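Local coordinates for extracellular solute-binding protein, family 5 (PDB 6WM6) that binds EDTA and related aminopolycarboxylates in the periplasm, probably as the solute-binding component of an ABC transporter, at residues M86-F91 against R544-L550; F52-I58 against N70-V76; T38-P44 against I540-R544; G219-M223 against N555-W559; A280-V285 against D342-R346. All blocks are in the same frame, centred on the assembly; numbering follows the deposited sequence.

In the fold
Four of the five contacts gather in one region of this periplasmic binding protein, their centres about 14 to 21 Å apart, while the centre of contact 5 lies about 21 to 32 Å from theirs. Three of the four use the chain from 540 to 559: contacts 1 and 3 share Arg544, and hydrogen bonds of Asn542 with Asn555 and Glu558 join contacts 3 and 4. Contact 2 closes before contact 1 opens, and meets contact 4 where Phe52 packs on Trp559. The late segment thus returns to tie loop 38-44, the turn after strand 85-87 and edge strands 49-54 and 222-228 of one sheet together. Contact 5 joins the start of helix 282-290 to the loop after helix 333-340.

Contact 1: M86-F91 against R544-L550; sequences MVQPDF and RDNPNQL. With EDO (1,2-ethanediol), chain E; EDO (1,2-ethanediol), chain I; SO4 (sulfate ion), chain C.
Asn546 ND2 donates to two carbonyls: across the contact to Val87 O, over 3.1 Å at an N-H...O angle of 157° and from above the carbonyl plane rather than along a lone pair, and within its own loop to Gly551 O. Asn546 OD1 lies 2.9 Å from Pro89 N, which has no hydrogen to offer, and takes a weak bond from Asn548 ND2. With CG anti to the backbone N (chi1 -172°), the Asn546 amide lies against the proline, the two side chains crossing at about a right angle.

At the end of strand 85-87, Leu550 meets two residues: its CD1 lies 3.5 Å from Met86 SD, and its CD2 is 3.7 Å from Val87 CG2. The Asn548 amide runs antiparallel to the Val87 side chain, ND2 3.5 Å from Val87 CG1, while Asn548 CB touches Phe91 CE1 at 3.7 Å. A water donates to Pro89 O over 2.9 Å and accepts from Asn548 ND2. Asn548 OD1 accepts from Leu550 N, forming an Asx turn.

One asparagine-to-carbonyl bond, helped by a water bridge, is thus set in a largely apolar interface of Pro89, Val87, Met86 and Leu550; Asn548 is held by its Asx turn, the weak bond and the water.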
# COMPACT_ATOMS: atom_id res chain seq x y z
N MET A 86 -0.37 -0.88 -14.73
CA MET A 86 0.39 -0.16 -13.72
C MET A 86 -0.44 0.96 -13.13
O MET A 86 -1.14 1.68 -13.85
CB MET A 86 1.66 0.39 -14.32
CG MET A 86 2.57 1.14 -13.34
SD MET A 86 2.96 0.21 -11.84
CE MET A 86 3.45 -1.38 -12.53
N VAL A 87 -0.37 1.08 -11.81
CA VAL A 87 -1.09 2.15 -11.11
C VAL A 87 -0.39 3.48 -11.33
O VAL A 87 0.84 3.58 -11.16
CB VAL A 87 -1.19 1.84 -9.61
CG1 VAL A 87 -2.10 2.87 -8.94
CG2 VAL A 87 -1.72 0.42 -9.37
N GLN A 88 -1.15 4.48 -11.71
CA GLN A 88 -0.68 5.80 -12.08
C GLN A 88 -0.93 6.79 -10.95
O GLN A 88 -1.69 6.52 -10.01
CB GLN A 88 -1.44 6.30 -13.33
CG GLN A 88 -1.39 5.35 -14.51
CD GLN A 88 0.00 5.16 -15.02
OE1 GLN A 88 0.62 6.12 -15.52
NE2 GLN A 88 0.54 3.97 -14.88
N PRO A 89 -0.37 8.00 -11.04
CA PRO A 89 -0.49 8.93 -9.91
C PRO A 89 -1.90 9.37 -9.61
O PRO A 89 -2.16 9.74 -8.45
CB PRO A 89 0.44 10.10 -10.30
CG PRO A 89 1.52 9.43 -11.11
CD PRO A 89 0.79 8.36 -11.91
N ASP A 90 -2.79 9.35 -10.60
CA ASP A 90 -4.20 9.67 -10.37
C ASP A 90 -5.00 8.46 -9.88
O ASP A 90 -6.23 8.54 -9.79
CB ASP A 90 -4.82 10.27 -11.64
CG ASP A 90 -4.76 9.34 -12.84
OD1 ASP A 90 -4.31 8.19 -12.73
OD2 ASP A 90 -5.20 9.79 -13.94
N PHE A 91 -4.32 7.37 -9.52
CA PHE A 91 -4.90 6.15 -8.94
C PHE A 91 -5.69 5.33 -9.96
O PHE A 91 -6.49 4.47 -9.57
CB PHE A 91 -5.71 6.43 -7.67
CG PHE A 91 -5.62 5.34 -6.61
CD1 PHE A 91 -4.45 4.66 -6.34
CD2 PHE A 91 -6.72 5.05 -5.85
CE1 PHE A 91 -4.39 3.69 -5.32
CE2 PHE A 91 -6.67 4.08 -4.85
CZ PHE A 91 -5.52 3.42 -4.59
N ARG A 544 8.36 11.60 -10.36
CA ARG A 544 7.22 12.23 -9.71
C ARG A 544 6.64 11.28 -8.69
O ARG A 544 6.81 10.06 -8.74
CB ARG A 544 6.17 12.67 -10.73
CG ARG A 544 5.44 11.50 -11.45
CD ARG A 544 4.42 12.02 -12.45
NE ARG A 544 5.09 12.75 -13.52
CZ ARG A 544 5.53 12.24 -14.65
NH1 ARG A 544 5.41 10.96 -14.91
NH2 ARG A 544 6.12 13.04 -15.54
N ASP A 545 5.91 11.87 -7.76
CA ASP A 545 5.22 11.07 -6.78
C ASP A 545 4.16 10.22 -7.47
O ASP A 545 3.51 10.64 -8.42
CB ASP A 545 4.57 11.95 -5.72
CG ASP A 545 4.13 11.18 -4.49
OD1 ASP A 545 4.58 10.03 -4.27
OD2 ASP A 545 3.31 11.77 -3.74
N ASN A 546 3.97 9.02 -6.96
CA ASN A 546 2.92 8.10 -7.39
C ASN A 546 2.40 7.60 -6.06
O ASN A 546 2.94 6.64 -5.51
CB ASN A 546 3.52 7.01 -8.26
CG ASN A 546 2.48 6.14 -8.91
OD1 ASN A 546 1.37 6.58 -9.17
ND2 ASN A 546 2.83 4.89 -9.19
N PRO A 547 1.41 8.31 -5.45
CA PRO A 547 1.16 8.19 -4.00
C PRO A 547 0.28 6.99 -3.65
O PRO A 547 -0.81 7.10 -3.05
CB PRO A 547 0.49 9.54 -3.66
CG PRO A 547 -0.17 9.94 -4.94
CD PRO A 547 0.76 9.49 -6.05
N ASN A 548 0.79 5.83 -3.99
CA ASN A 548 0.08 4.57 -3.85
C ASN A 548 1.13 3.48 -3.65
O ASN A 548 2.33 3.75 -3.61
CB ASN A 548 -0.79 4.30 -5.05
CG ASN A 548 -0.02 4.38 -6.34
OD1 ASN A 548 0.91 3.57 -6.55
ND2 ASN A 548 -0.34 5.33 -7.19
N GLN A 549 0.68 2.23 -3.52
CA GLN A 549 1.63 1.17 -3.20
C GLN A 549 2.67 0.94 -4.27
O GLN A 549 3.74 0.41 -3.98
CB GLN A 549 0.91 -0.14 -2.93
CG GLN A 549 0.15 -0.13 -1.63
CD GLN A 549 -0.29 -1.52 -1.22
OE1 GLN A 549 -1.28 -2.04 -1.71
NE2 GLN A 549 0.47 -2.13 -0.33
N LEU A 550 2.38 1.28 -5.52
CA LEU A 550 3.37 1.05 -6.58
C LEU A 550 4.51 2.05 -6.48
O LEU A 550 5.68 1.67 -6.58
CB LEU A 550 2.71 1.04 -7.96
CG LEU A 550 2.05 -0.27 -8.35
CD1 LEU A 550 3.09 -1.34 -8.66
CD2 LEU A 550 1.08 -0.80 -7.30
C1 EDO E . -5.45 7.91 -3.97
O1 EDO E . -5.32 9.12 -4.73
C2 EDO E . -4.16 7.72 -3.17
O2 EDO E . -3.10 8.16 -4.03
C1 EDO I . -3.01 -2.06 -6.38
O1 EDO I . -4.41 -1.76 -6.23
C2 EDO I . -2.18 -1.07 -5.58
O2 EDO I . -2.41 -1.22 -4.17
S SO4 C . -0.30 -4.87 2.28
O1 SO4 C . -0.07 -4.84 0.84
O2 SO4 C . 0.95 -5.23 2.95
O3 SO4 C . -0.71 -3.54 2.73
O4 SO4 C . -1.32 -5.87 2.58
O HOH W 1 -2.35 7.42 -6.64

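Contact 2: F52-I58 against N70-V76; sequences FAVTRDI and NAVVRTV. With EDO (1,2-ethanediol), chain H; SO4 (sulfate ion), chain B.
Val72 turns CG1 anti to its backbone N (chi1 172°), beside the carbonyl carbon, and directs this methyl at Ile58 while CG2 faces the stem of Arg56; Ile58 sets CG1 beside its own backbone N and, bent again at the next bond, brings CD1 back to meet it. The contact packs the short helix 71-77 on strand 49-54, an outermost strand of a four-stranded mixed sheet, and on the loop that follows. The segment axes approach to 9.9 Å and run roughly antiparallel, at 152°.

Ile58 CD1 lies 3.6 Å from Val72 CG1 and reaches tip to tip toward Val76 CG2. Val54 CB stands 3.9 Å from Val72 CG1, and Val54 CG1 also approaches Val76. Phe254 of the adjoining strand 251-256 touches Thr75 and Val76 as well. The buried carbonyl oxygen Arg56 O, 3.7 Å from Val72 CG1, has no polar partner in the model.

Arg56 runs extended from CG to NE across Asn70, its guanidinium not far from parallel with the amide and one face over Asn70 CB. Asn70 is the N-cap: OD1 accepts from Val73 N at 2.9 Å and 169°. A sulfate, probably from the crystallisation liquor, sits at this helix start, where it accepts from Ala71 N and only weakly from Arg56. A water donates to Asp57 O and accepts from Asn70 ND2, 3.1 Å away.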
# COMPACT_ATOMS: atom_id res chain seq x y z
N PHE A 52 18.82 6.36 -5.49
CA PHE A 52 17.55 6.48 -4.76
C PHE A 52 17.71 5.73 -3.45
O PHE A 52 18.04 4.54 -3.43
CB PHE A 52 16.47 5.85 -5.65
CG PHE A 52 15.04 6.02 -5.19
CD1 PHE A 52 14.59 5.48 -4.00
CD2 PHE A 52 14.12 6.67 -6.00
CE1 PHE A 52 13.25 5.63 -3.62
CE2 PHE A 52 12.80 6.80 -5.62
CZ PHE A 52 12.37 6.29 -4.44
N ALA A 53 17.45 6.41 -2.34
CA ALA A 53 17.59 5.79 -1.03
C ALA A 53 16.39 4.92 -0.72
O ALA A 53 15.24 5.32 -0.95
CB ALA A 53 17.69 6.87 0.06
N VAL A 54 16.65 3.73 -0.15
CA VAL A 54 15.58 2.85 0.33
C VAL A 54 15.87 2.47 1.77
O VAL A 54 17.02 2.47 2.20
CB VAL A 54 15.39 1.60 -0.55
CG1 VAL A 54 15.03 2.03 -1.97
CG2 VAL A 54 16.61 0.73 -0.52
N THR A 55 14.80 2.16 2.52
CA THR A 55 14.85 2.07 3.97
C THR A 55 15.00 0.65 4.51
O THR A 55 15.14 0.47 5.72
CB THR A 55 13.58 2.69 4.59
OG1 THR A 55 12.42 1.99 4.10
CG2 THR A 55 13.46 4.16 4.22
N ARG A 56 14.97 -0.37 3.65
CA ARG A 56 15.15 -1.75 4.08
C ARG A 56 16.25 -2.41 3.25
O ARG A 56 16.45 -2.07 2.07
CB ARG A 56 13.87 -2.58 3.88
CG ARG A 56 12.61 -2.05 4.54
CD ARG A 56 11.41 -2.88 4.08
NE ARG A 56 10.15 -2.44 4.65
CZ ARG A 56 9.63 -2.91 5.78
NH1 ARG A 56 10.27 -3.85 6.48
NH2 ARG A 56 8.47 -2.45 6.22
N ASP A 57 16.96 -3.37 3.85
CA ASP A 57 17.81 -4.25 3.08
C ASP A 57 16.94 -5.18 2.23
O ASP A 57 15.75 -5.34 2.49
CB ASP A 57 18.71 -5.07 4.02
CG ASP A 57 19.81 -5.84 3.28
OD1 ASP A 57 20.16 -5.51 2.13
OD2 ASP A 57 20.36 -6.80 3.88
N ILE A 58 17.54 -5.76 1.19
CA ILE A 58 16.85 -6.69 0.31
C ILE A 58 17.30 -8.10 0.68
O ILE A 58 18.44 -8.49 0.40
CB ILE A 58 17.14 -6.43 -1.17
CG1 ILE A 58 16.91 -4.96 -1.55
CG2 ILE A 58 16.30 -7.37 -2.03
CD1 ILE A 58 15.49 -4.52 -1.42
N ASN A 70 6.70 -5.67 0.22
CA ASN A 70 6.83 -4.36 0.87
C ASN A 70 7.27 -3.35 -0.20
O ASN A 70 7.68 -3.71 -1.31
CB ASN A 70 7.78 -4.40 2.07
CG ASN A 70 9.21 -4.69 1.70
OD1 ASN A 70 9.82 -3.99 0.88
ND2 ASN A 70 9.78 -5.71 2.32
N ALA A 71 7.16 -2.07 0.15
CA ALA A 71 7.39 -1.02 -0.84
C ALA A 71 8.85 -0.97 -1.29
O ALA A 71 9.12 -0.51 -2.41
CB ALA A 71 6.97 0.34 -0.27
N VAL A 72 9.80 -1.39 -0.47
CA VAL A 72 11.20 -1.39 -0.89
C VAL A 72 11.44 -2.41 -2.00
O VAL A 72 12.03 -2.11 -3.05
CB VAL A 72 12.15 -1.61 0.30
CG1 VAL A 72 13.58 -1.79 -0.17
CG2 VAL A 72 12.03 -0.44 1.26
N VAL A 73 11.01 -3.66 -1.78
CA VAL A 73 11.19 -4.68 -2.81
C VAL A 73 10.43 -4.27 -4.07
O VAL A 73 10.90 -4.49 -5.20
CB VAL A 73 10.75 -6.06 -2.28
CG1 VAL A 73 10.93 -7.13 -3.35
CG2 VAL A 73 11.53 -6.41 -1.03
N ARG A 74 9.25 -3.70 -3.91
CA ARG A 74 8.47 -3.27 -5.06
C ARG A 74 9.23 -2.20 -5.84
O ARG A 74 9.33 -2.27 -7.07
CB ARG A 74 7.11 -2.77 -4.58
CG ARG A 74 6.01 -2.89 -5.61
CD ARG A 74 4.62 -2.57 -5.02
NE ARG A 74 4.27 -3.47 -3.93
CZ ARG A 74 4.12 -3.12 -2.66
NH1 ARG A 74 4.28 -1.88 -2.26
NH2 ARG A 74 3.81 -4.06 -1.78
N THR A 75 9.77 -1.20 -5.14
CA THR A 75 10.51 -0.12 -5.79
C THR A 75 11.74 -0.64 -6.52
O THR A 75 11.99 -0.26 -7.67
CB THR A 75 10.89 0.93 -4.74
OG1 THR A 75 9.69 1.57 -4.28
CG2 THR A 75 11.81 2.00 -5.30
N VAL A 76 12.51 -1.50 -5.88
CA VAL A 76 13.77 -1.96 -6.46
C VAL A 76 13.56 -2.89 -7.64
O VAL A 76 14.41 -2.97 -8.53
CB VAL A 76 14.63 -2.61 -5.36
CG1 VAL A 76 15.82 -3.30 -5.94
CG2 VAL A 76 15.06 -1.55 -4.35
C1 EDO H . 11.82 3.82 -0.23
O1 EDO H . 12.12 3.09 0.97
C2 EDO H . 10.95 2.98 -1.15
O2 EDO H . 9.56 3.25 -0.92
S SO4 B . 4.88 -1.43 3.52
O1 SO4 B . 5.18 -1.32 2.08
O2 SO4 B . 6.10 -1.17 4.27
O3 SO4 B . 3.84 -0.43 3.88
O4 SO4 B . 4.40 -2.78 3.80
O HOH W 2 12.87 -5.96 2.52

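Contact 3: T38-P44 against I540-R544; sequences TVNSGTP and ILNLR
Just past the short strand 540-541, which pairs antiparallel with 560-561, the chain turns and is clasped by the N-terminal loop 38-44 that leads toward strand 49-54. Asn40 enters the bend with CG anti to the backbone N (chi1 -170°), bringing its amide between two carbonyls. ND2 donates to Ile540 O at 2.9 Å and 172°, and also to Leu543 O at 2.9 Å, both acceptors lying in the amide plane, so the two N-H groups bridge the ends of the bend. An alanine at Asn40 is likely to leave both carbonyls short of a donor and the bend freer to shift, although Leu543 O would keep its bond from Gln299.

The backbone joins in as Asn542 N donates to Asn40 O at 2.8 Å, nearly in line with the C=O bond. Asn542 returns a two-pronged grip on Gly42: OD1 accepts from Gly42 N at 3.1 Å, and ND2 donates to Gly42 O. Gly42 CA lies 4.1 Å from Leu541 CD1, which also packs against Pro44. At the other end, Arg544 NE donates in plane to a lone pair of Val39 O at 2.8 Å, and Arg544 NH2 adds a weak bond to the same oxygen at 3.2 Å.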
# COMPACT_ATOMS: atom_id res chain seq x y z
N THR A 38 1.60 14.56 -14.61
CA THR A 38 2.59 15.21 -15.46
C THR A 38 3.59 16.07 -14.69
O THR A 38 4.43 16.73 -15.32
CB THR A 38 1.93 16.06 -16.56
OG1 THR A 38 1.15 17.08 -15.96
CG2 THR A 38 1.06 15.19 -17.46
N VAL A 39 3.56 16.06 -13.35
CA VAL A 39 4.53 16.83 -12.56
C VAL A 39 5.94 16.45 -13.02
O VAL A 39 6.26 15.29 -13.24
CB VAL A 39 4.34 16.48 -11.07
CG1 VAL A 39 5.46 17.16 -10.22
CG2 VAL A 39 2.96 16.95 -10.54
N ASN A 40 6.80 17.45 -13.16
CA ASN A 40 8.21 17.24 -13.45
C ASN A 40 8.44 16.44 -14.73
O ASN A 40 9.25 15.51 -14.77
CB ASN A 40 8.94 16.57 -12.26
CG ASN A 40 10.45 16.56 -12.43
OD1 ASN A 40 11.01 17.38 -13.16
ND2 ASN A 40 11.10 15.62 -11.80
N SER A 41 7.78 16.83 -15.80
CA SER A 41 7.98 16.20 -17.08
C SER A 41 9.10 16.90 -17.85
O SER A 41 9.33 18.10 -17.71
CB SER A 41 6.70 16.29 -17.92
OG SER A 41 5.67 15.49 -17.34
N GLY A 42 9.79 16.13 -18.68
CA GLY A 42 10.83 16.70 -19.53
C GLY A 42 11.44 15.61 -20.39
O GLY A 42 11.10 14.44 -20.31
N THR A 43 12.35 16.04 -21.27
CA THR A 43 13.10 15.11 -22.10
C THR A 43 14.55 15.13 -21.63
O THR A 43 15.28 16.10 -21.89
CB THR A 43 12.99 15.48 -23.58
OG1 THR A 43 11.62 15.39 -24.00
CG2 THR A 43 13.84 14.53 -24.41
N PRO A 44 15.01 14.11 -20.92
CA PRO A 44 16.37 14.14 -20.38
C PRO A 44 17.41 13.82 -21.45
O PRO A 44 17.09 13.33 -22.54
CB PRO A 44 16.36 13.05 -19.30
CG PRO A 44 15.26 12.15 -19.65
CD PRO A 44 14.26 12.91 -20.48
N ILE A 540 16.82 15.72 -12.02
CA ILE A 540 16.17 14.48 -12.46
C ILE A 540 14.79 14.80 -13.01
O ILE A 540 13.94 15.34 -12.29
CB ILE A 540 16.08 13.47 -11.32
CG1 ILE A 540 17.45 13.19 -10.71
CG2 ILE A 540 15.49 12.16 -11.86
CD1 ILE A 540 17.34 12.51 -9.35
N LEU A 541 14.56 14.44 -14.26
CA LEU A 541 13.30 14.66 -14.96
C LEU A 541 12.50 13.37 -15.01
O LEU A 541 13.05 12.27 -15.00
CB LEU A 541 13.57 15.13 -16.39
CG LEU A 541 14.39 16.42 -16.54
CD1 LEU A 541 14.59 16.74 -18.02
CD2 LEU A 541 13.74 17.57 -15.80
N ASN A 542 11.18 13.53 -15.08
CA ASN A 542 10.16 12.49 -15.15
C ASN A 542 10.06 11.71 -13.86
O ASN A 542 9.44 10.64 -13.82
CB ASN A 542 10.32 11.59 -16.37
CG ASN A 542 10.25 12.38 -17.65
OD1 ASN A 542 9.38 13.23 -17.80
ND2 ASN A 542 11.19 12.16 -18.53
N LEU A 543 10.63 12.22 -12.79
CA LEU A 543 10.51 11.66 -11.45
C LEU A 543 9.37 12.37 -10.75
O LEU A 543 9.43 13.60 -10.53
CB LEU A 543 11.84 11.86 -10.71
CG LEU A 543 11.81 11.49 -9.22
CD1 LEU A 543 11.54 10.02 -8.97
CD2 LEU A 543 13.15 11.92 -8.58
N ARG A 544 8.36 11.60 -10.36
CA ARG A 544 7.22 12.23 -9.71
C ARG A 544 6.64 11.28 -8.69
O ARG A 544 6.81 10.06 -8.74
CB ARG A 544 6.17 12.67 -10.73
CG ARG A 544 5.44 11.50 -11.45
CD ARG A 544 4.42 12.02 -12.45
NE ARG A 544 5.09 12.75 -13.52
CZ ARG A 544 5.53 12.24 -14.65
NH1 ARG A 544 5.41 10.96 -14.91
NH2 ARG A 544 6.12 13.04 -15.54

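Contact 4: G219-M223 against N555-W559; sequences GGPYM and NTAEW. With EDO (1,2-ethanediol), chain G.
The backbones come closest at Pro221 and Ala557, whose CA atoms are 5.5 Å apart, where the chain entering strand 222-228 meets the 3-10 turn 556-558. That strand is an outermost member of the four-stranded mixed sheet, so the contact sets the turn against the start of a sheet edge. No direct hydrogen bond crosses it.

Pro221 CB touches Ala557 CB at 3.9 Å, and its CG faces Thr556 OG1, the two side chains crossing at about a right angle. Tyr222 presents its ring edge: CE2 is 3.7 Å from Thr556 O, which lies near the ring plane. The other branch of Thr556, CG2, rests over one face of the Trp559 ring, toward its rim. An ethanediol, probably from the crystallisation liquor, accepts from Thr556 N and Ala557 N and also touches Pro221.

Polar linkage is left to water. Tyr222 OH, also bonded to Leu249 N, meets at 2.6 Å a water that lies near Thr556 O and Trp559 O.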
# COMPACT_ATOMS: atom_id res chain seq x y z
N GLY A 219 12.78 -8.07 -17.56
CA GLY A 219 11.83 -7.79 -18.62
C GLY A 219 11.49 -6.31 -18.69
O GLY A 219 10.44 -5.93 -19.24
N GLY A 220 12.35 -5.48 -18.11
CA GLY A 220 12.12 -4.05 -18.01
C GLY A 220 13.29 -3.25 -18.53
O GLY A 220 14.22 -3.78 -19.14
N PRO A 221 13.30 -1.94 -18.24
CA PRO A 221 14.33 -1.06 -18.82
C PRO A 221 15.70 -1.25 -18.21
O PRO A 221 16.69 -0.91 -18.87
CB PRO A 221 13.77 0.35 -18.56
CG PRO A 221 12.83 0.17 -17.39
CD PRO A 221 12.19 -1.18 -17.63
N TYR A 222 15.78 -1.77 -16.98
CA TYR A 222 17.04 -1.92 -16.26
C TYR A 222 17.22 -3.38 -15.82
O TYR A 222 16.26 -4.16 -15.84
CB TYR A 222 17.09 -0.96 -15.05
CG TYR A 222 17.25 0.50 -15.47
CD1 TYR A 222 18.49 1.02 -15.77
CD2 TYR A 222 16.16 1.33 -15.57
CE1 TYR A 222 18.64 2.32 -16.18
CE2 TYR A 222 16.29 2.65 -15.96
CZ TYR A 222 17.54 3.13 -16.27
OH TYR A 222 17.72 4.44 -16.69
N MET A 223 18.44 -3.72 -15.44
CA MET A 223 18.74 -5.04 -14.91
C MET A 223 19.83 -4.90 -13.87
O MET A 223 20.62 -3.97 -13.92
CB MET A 223 19.16 -5.99 -16.04
CG MET A 223 20.48 -5.65 -16.71
SD MET A 223 20.70 -6.56 -18.27
CE MET A 223 20.45 -8.25 -17.78
N ASN A 555 7.79 4.36 -13.33
CA ASN A 555 8.14 4.81 -14.69
C ASN A 555 9.64 5.04 -14.87
O ASN A 555 10.05 5.99 -15.53
CB ASN A 555 7.37 6.07 -15.07
CG ASN A 555 7.88 7.27 -14.33
OD1 ASN A 555 8.35 7.15 -13.20
ND2 ASN A 555 7.77 8.45 -14.93
N THR A 556 10.49 4.16 -14.32
CA THR A 556 11.92 4.39 -14.38
C THR A 556 12.47 4.43 -15.80
O THR A 556 13.52 5.04 -16.02
CB THR A 556 12.76 3.40 -13.56
OG1 THR A 556 12.67 2.07 -14.11
CG2 THR A 556 12.38 3.42 -12.08
N ALA A 557 11.79 3.82 -16.78
CA ALA A 557 12.25 3.96 -18.16
C ALA A 557 12.37 5.41 -18.58
O ALA A 557 13.13 5.71 -19.52
CB ALA A 557 11.30 3.25 -19.12
N GLU A 558 11.61 6.31 -17.95
CA GLU A 558 11.56 7.70 -18.34
C GLU A 558 12.51 8.59 -17.55
O GLU A 558 12.72 9.74 -17.94
CB GLU A 558 10.13 8.22 -18.22
CG GLU A 558 9.14 7.49 -19.15
CD GLU A 558 7.67 7.58 -18.74
OE1 GLU A 558 7.28 8.41 -17.89
OE2 GLU A 558 6.88 6.78 -19.29
N TRP A 559 13.07 8.10 -16.46
CA TRP A 559 13.92 8.93 -15.61
C TRP A 559 15.22 9.28 -16.32
O TRP A 559 15.85 8.44 -16.97
CB TRP A 559 14.30 8.17 -14.35
CG TRP A 559 13.21 7.90 -13.35
CD1 TRP A 559 11.87 8.17 -13.49
CD2 TRP A 559 13.37 7.32 -12.06
NE1 TRP A 559 11.20 7.77 -12.36
CE2 TRP A 559 12.10 7.24 -11.47
CE3 TRP A 559 14.47 6.84 -11.36
CZ2 TRP A 559 11.90 6.71 -10.21
CZ3 TRP A 559 14.29 6.32 -10.10
CH2 TRP A 559 13.00 6.26 -9.52
C1 EDO G . 9.06 0.65 -14.43
O1 EDO G . 10.05 1.22 -13.58
C2 EDO G . 9.52 0.69 -15.89
O2 EDO G . 9.51 2.04 -16.44
O HOH W 3 15.67 5.88 -17.51

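Contact 5: A280-V285 against D342-R346; sequences ATQDMV and DPYLR
The Tyr344 ring is covered on both faces: Gln282 N lies 3.6 Å above the centre of one, with Thr281 C nearer the rim, while Leu345 CG sits over the centre of the other. Gln282 CB makes an off-centre CH-pi contact, 4.1 Å from the Tyr344 ring centroid. Obliquely placed, Val285 CG2 reaches Tyr344 CD2 at 3.9 Å.

With CG between the backbone N and the carbonyl carbon (chi1 71°), the ring is carried over the first turn of helix 282-290. There its hydroxyl donates to Ala280 O, 2.7 Å from Tyr344 OH. A phenylalanine at Tyr344 would keep the ring packing but would probably leave Ala280 O without this donor and the ring less firmly tethered. Gln282 OE1 rests 3.7 Å from Pro343 CB, whereas its NE2 is bonded to Glu286.

Thr281 caps the helix, its OG1 accepting from Met284 N at 3.0 Å. The aromatic ring therefore packs against the start of a capped helix, and the hydroxyl bond to Ala280 O, with the ring packing, probably sets the position of the loop along that start.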
# COMPACT_ATOMS: atom_id res chain seq x y z
N ALA A 280 6.65 11.89 7.05
CA ALA A 280 7.30 13.19 6.99
C ALA A 280 6.68 14.14 8.02
O ALA A 280 5.48 14.10 8.27
CB ALA A 280 7.15 13.80 5.60
N THR A 281 7.53 14.99 8.60
CA THR A 281 7.13 15.92 9.63
C THR A 281 7.24 17.35 9.12
O THR A 281 7.82 17.61 8.06
CB THR A 281 8.06 15.79 10.85
OG1 THR A 281 9.40 16.12 10.45
CG2 THR A 281 8.02 14.39 11.42
N GLN A 282 6.70 18.28 9.91
CA GLN A 282 6.88 19.70 9.61
C GLN A 282 8.36 20.06 9.56
O GLN A 282 8.79 20.78 8.65
CB GLN A 282 6.14 20.54 10.65
CG GLN A 282 6.27 22.04 10.41
CD GLN A 282 5.36 22.86 11.32
OE1 GLN A 282 4.67 22.32 12.19
NE2 GLN A 282 5.35 24.17 11.11
N ASP A 283 9.15 19.58 10.53
CA ASP A 283 10.57 19.90 10.52
C ASP A 283 11.25 19.38 9.26
O ASP A 283 12.11 20.05 8.68
CB ASP A 283 11.26 19.34 11.76
CG ASP A 283 12.73 19.70 11.82
OD1 ASP A 283 13.05 20.91 11.88
OD2 ASP A 283 13.57 18.78 11.79
N MET A 284 10.88 18.18 8.82
CA MET A 284 11.47 17.62 7.61
C MET A 284 11.12 18.46 6.39
O MET A 284 11.99 18.74 5.56
CB MET A 284 10.96 16.18 7.45
CG MET A 284 11.48 15.46 6.23
SD MET A 284 10.77 13.80 6.11
CE MET A 284 11.17 13.14 7.73
N VAL A 285 9.86 18.91 6.29
CA VAL A 285 9.45 19.75 5.17
C VAL A 285 10.21 21.07 5.19
O VAL A 285 10.67 21.56 4.15
CB VAL A 285 7.93 19.98 5.22
CG1 VAL A 285 7.51 20.98 4.15
CG2 VAL A 285 7.21 18.66 5.05
N ASP A 342 -2.53 19.82 10.24
CA ASP A 342 -2.87 21.15 9.75
C ASP A 342 -1.74 22.17 9.86
O ASP A 342 -1.74 23.12 9.05
CB ASP A 342 -4.12 21.71 10.45
CG ASP A 342 -5.39 20.89 10.18
OD1 ASP A 342 -5.39 20.03 9.28
OD2 ASP A 342 -6.39 21.16 10.89
N PRO A 343 -0.79 22.07 10.80
CA PRO A 343 0.25 23.11 10.86
C PRO A 343 1.14 23.17 9.63
O PRO A 343 1.74 24.22 9.38
CB PRO A 343 1.04 22.74 12.12
CG PRO A 343 0.06 22.05 12.98
CD PRO A 343 -0.76 21.21 11.99
N TYR A 344 1.25 22.09 8.86
CA TYR A 344 2.13 22.08 7.70
C TYR A 344 1.50 21.48 6.45
O TYR A 344 2.15 21.46 5.40
CB TYR A 344 3.46 21.37 8.01
CG TYR A 344 3.42 19.87 8.19
CD1 TYR A 344 2.83 19.28 9.30
CD2 TYR A 344 4.01 19.02 7.25
CE1 TYR A 344 2.82 17.89 9.47
CE2 TYR A 344 4.00 17.66 7.41
CZ TYR A 344 3.41 17.09 8.51
OH TYR A 344 3.41 15.72 8.66
N LEU A 345 0.25 21.03 6.51
CA LEU A 345 -0.45 20.45 5.37
C LEU A 345 -1.77 21.20 5.21
O LEU A 345 -2.60 21.17 6.12
CB LEU A 345 -0.72 18.98 5.62
CG LEU A 345 0.50 18.10 5.90
CD1 LEU A 345 0.06 16.71 6.31
CD2 LEU A 345 1.42 18.03 4.69
N ARG A 346 -1.95 21.86 4.06
CA ARG A 346 -3.14 22.66 3.83
C ARG A 346 -4.30 21.80 3.32
O ARG A 346 -4.09 20.87 2.53
CB ARG A 346 -2.85 23.75 2.79